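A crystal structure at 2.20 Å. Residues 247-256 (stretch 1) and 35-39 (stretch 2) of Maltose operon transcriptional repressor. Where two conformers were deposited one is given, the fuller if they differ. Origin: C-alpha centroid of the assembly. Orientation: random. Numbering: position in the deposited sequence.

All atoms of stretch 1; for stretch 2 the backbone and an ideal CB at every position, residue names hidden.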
# COMPACT_ATOMS: atom_id res chain seq x y z
N PRO A 247 10.12 2.82 8.85
CA PRO A 247 9.30 1.75 9.46
C PRO A 247 9.91 0.34 9.37
O PRO A 247 9.69 -0.49 10.27
CB PRO A 247 7.96 1.86 8.70
CG PRO A 247 8.30 2.55 7.40
CD PRO A 247 9.47 3.45 7.68
N ARG A 248 10.70 0.08 8.32
CA ARG A 248 11.39 -1.20 8.20
C ARG A 248 12.48 -1.33 9.27
O ARG A 248 12.65 -2.41 9.84
CB ARG A 248 11.96 -1.39 6.80
CG ARG A 248 12.28 -2.84 6.50
CD ARG A 248 12.59 -3.02 5.03
NE ARG A 248 13.09 -4.36 4.77
CZ ARG A 248 13.30 -4.86 3.57
NH1 ARG A 248 13.76 -6.10 3.44
NH2 ARG A 248 13.06 -4.13 2.49
N MET A 249 13.18 -0.23 9.55
CA MET A 249 14.14 -0.16 10.66
C MET A 249 13.46 -0.36 12.01
O MET A 249 13.94 -1.13 12.83
CB MET A 249 14.89 1.18 10.67
CG MET A 249 16.31 1.14 10.12
SD MET A 249 17.25 2.63 10.55
CE MET A 249 17.64 2.31 12.27
N LEU A 250 12.36 0.35 12.25
CA LEU A 250 11.59 0.18 13.49
C LEU A 250 11.23 -1.29 13.75
O LEU A 250 11.39 -1.79 14.86
CB LEU A 250 10.29 1.01 13.45
CG LEU A 250 10.36 2.53 13.60
CD1 LEU A 250 9.16 3.16 12.92
CD2 LEU A 250 10.42 2.94 15.07
N GLY A 251 10.77 -1.97 12.70
CA GLY A 251 10.40 -3.38 12.77
C GLY A 251 11.57 -4.30 13.05
O GLY A 251 11.47 -5.20 13.90
N GLN A 252 12.68 -4.09 12.34
CA GLN A 252 13.89 -4.87 12.55
C GLN A 252 14.39 -4.73 13.99
O GLN A 252 14.75 -5.72 14.61
CB GLN A 252 14.99 -4.48 11.56
CG GLN A 252 14.73 -4.95 10.14
CD GLN A 252 15.73 -4.38 9.13
OE1 GLN A 252 16.58 -3.56 9.47
NE2 GLN A 252 15.62 -4.83 7.89
N GLN A 253 14.38 -3.50 14.51
CA GLN A 253 14.80 -3.22 15.89
C GLN A 253 13.88 -3.87 16.93
O GLN A 253 14.35 -4.37 17.95
CB GLN A 253 14.88 -1.72 16.12
CG GLN A 253 15.99 -1.00 15.35
CD GLN A 253 17.37 -1.30 15.88
OE1 GLN A 253 17.63 -1.20 17.08
NE2 GLN A 253 18.28 -1.66 14.98
N ALA A 254 12.58 -3.88 16.67
CA ALA A 254 11.61 -4.52 17.56
C ALA A 254 11.80 -6.03 17.56
O ALA A 254 11.70 -6.68 18.61
CB ALA A 254 10.19 -4.16 17.17
N GLY A 255 12.06 -6.57 16.36
CA GLY A 255 12.35 -8.00 16.17
C GLY A 255 13.60 -8.45 16.90
O GLY A 255 13.60 -9.47 17.58
N SER A 256 14.67 -7.67 16.76
CA SER A 256 15.92 -7.91 17.50
C SER A 256 15.74 -7.84 19.01
O SER A 256 16.24 -8.71 19.72
CB SER A 256 16.99 -6.93 17.05
OG SER A 256 17.35 -7.20 15.71
N UNK A 35 9.23 -9.46 10.67
CA UNK A 35 9.16 -10.85 10.22
C UNK A 35 10.48 -11.36 9.66
O UNK A 35 10.90 -12.46 9.99
CB UNK A 35 8.07 -11.00 9.16
N UNK A 36 11.15 -10.57 8.82
CA UNK A 36 12.42 -11.01 8.23
C UNK A 36 13.50 -11.23 9.30
O UNK A 36 14.27 -12.18 9.20
CB UNK A 36 12.91 -9.98 7.21
N UNK A 37 13.52 -10.38 10.32
CA UNK A 37 14.45 -10.51 11.45
C UNK A 37 14.14 -11.78 12.25
O UNK A 37 15.03 -12.60 12.48
CB UNK A 37 14.37 -9.28 12.36
N UNK A 38 12.88 -11.93 12.65
CA UNK A 38 12.39 -13.14 13.31
C UNK A 38 12.68 -14.41 12.51
O UNK A 38 13.13 -15.41 13.09
CB UNK A 38 10.88 -13.02 13.55
N UNK A 39 12.46 -14.37 11.20
CA UNK A 39 12.65 -15.54 10.33
C UNK A 39 14.13 -15.89 10.10
O UNK A 39 14.44 -17.01 9.68
CB UNK A 39 11.97 -15.29 8.98

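Stretch 1 is a helix, and stretch 2 is a short helical segment beside it. Their axes come within 8.1 Å and run in the same general direction, 33° apart. The face of stretch 1 toward stretch 2 carries Arg-248, Gln-252, Gly-255 and Ser-256, with Gly-251 between them.

Position 35 has helical backbone angles. Its CA-to-CB bond points away from stretch 1, and no atom of stretch 1 lies within 5.5 Å of the ideal CB. Stretch 1 therefore sets almost no condition here. Many residues compatible with a helix would do, small or polar ones among them. The deposited residue is Ser-35. Its hydroxyl, with chi1 in the p well, is hydrogen-bonded elsewhere in the structure.

Position 36 is also helical, but its CA-to-CB bond points toward stretch 1. The nearest atom there is Arg-248 NH1, 5.5 Å from the ideal CB. Arg-248 is extended, with chi1, chi2 and chi3 all t, and its end comes nearer to stretch 2. The amide NE2 of Gln-252 offers a second donor on the same side. A positive charge and an amide donor call for an acceptor on a side chain long enough to cross the gap. Glutamate suits best; glutamine could accept hydrogen bonds but would lack the charge, and aspartate would have less reach. The deposited residue is Glu-36. Its carboxylate meets the guanidinium edge-on, forming a salt bridge with two hydrogen bonds: Arg-248 NH1 to Glu-36 OE2 at 2.7 Å and Arg-248 NE to Glu-36 OE1 at 3.0 Å. Gln-252 NE2 also donates to Glu-36 OE1, at 3.1 Å. One carboxylate thus ties together two residues a helical turn apart.

Position 37 points toward stretch 1. Its CA and the CA of Gly-255, 5.7 Å apart, are the nearest CA pair of the two stretches. The ideal CB is 4.2 Å from Gln-252 O and 4.5 Å from Gly-255 CA. The glycine leaves a shallow space, but the backbone is near. A small or beta-branched residue would suit: alanine, serine, threonine or valine. The deposited residue is Thr-37, with chi1 m. Its CG2 packs 3.7 Å from Gly-255 C and 3.6 Å from Ser-256 N. An ideal CB on Gly-255 would lie 3.1 Å from Thr-37 CG2, a tight contact, so the bare glycine matters to the fit. Thr-37 OG1 lies 3.5 Å from Gln-252 CG and is hydrogen-bonded to a residue adjoining one of the stretches.

Position 38 points sideways, and its ideal CB has nothing of stretch 1 within 5.5 Å. A modest side chain, such as alanine, serine, cysteine or valine, could be accommodated at this margin. The deposited residue is Cys-38. Its SG makes a loose contact with Gly-255, 4.5 Å from the CA.

Position 39 is out of reach of stretch 1, and many residues would do. The deposited residue is Asn-39, whose ND2 is hydrogen-bonded elsewhere in the structure.

Stretch 2 (35-39) SETCN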
# COMPACT_ATOMS: atom_id res chain seq x y z
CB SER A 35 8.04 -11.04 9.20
OG SER A 35 8.18 -10.15 8.12
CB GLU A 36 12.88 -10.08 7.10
CG GLU A 36 13.54 -8.77 7.52
CD GLU A 36 13.44 -7.69 6.45
OE1 GLU A 36 13.28 -6.50 6.81
OE2 GLU A 36 13.52 -8.03 5.25
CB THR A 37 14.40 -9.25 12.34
OG1 THR A 37 14.96 -8.16 11.61
CG2 THR A 37 15.17 -9.44 13.67
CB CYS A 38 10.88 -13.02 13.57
SG CYS A 38 10.47 -11.87 14.90
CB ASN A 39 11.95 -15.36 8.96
CG ASN A 39 10.42 -15.30 9.06
OD1 ASN A 39 9.76 -14.95 8.09
ND2 ASN A 39 9.86 -15.63 10.23
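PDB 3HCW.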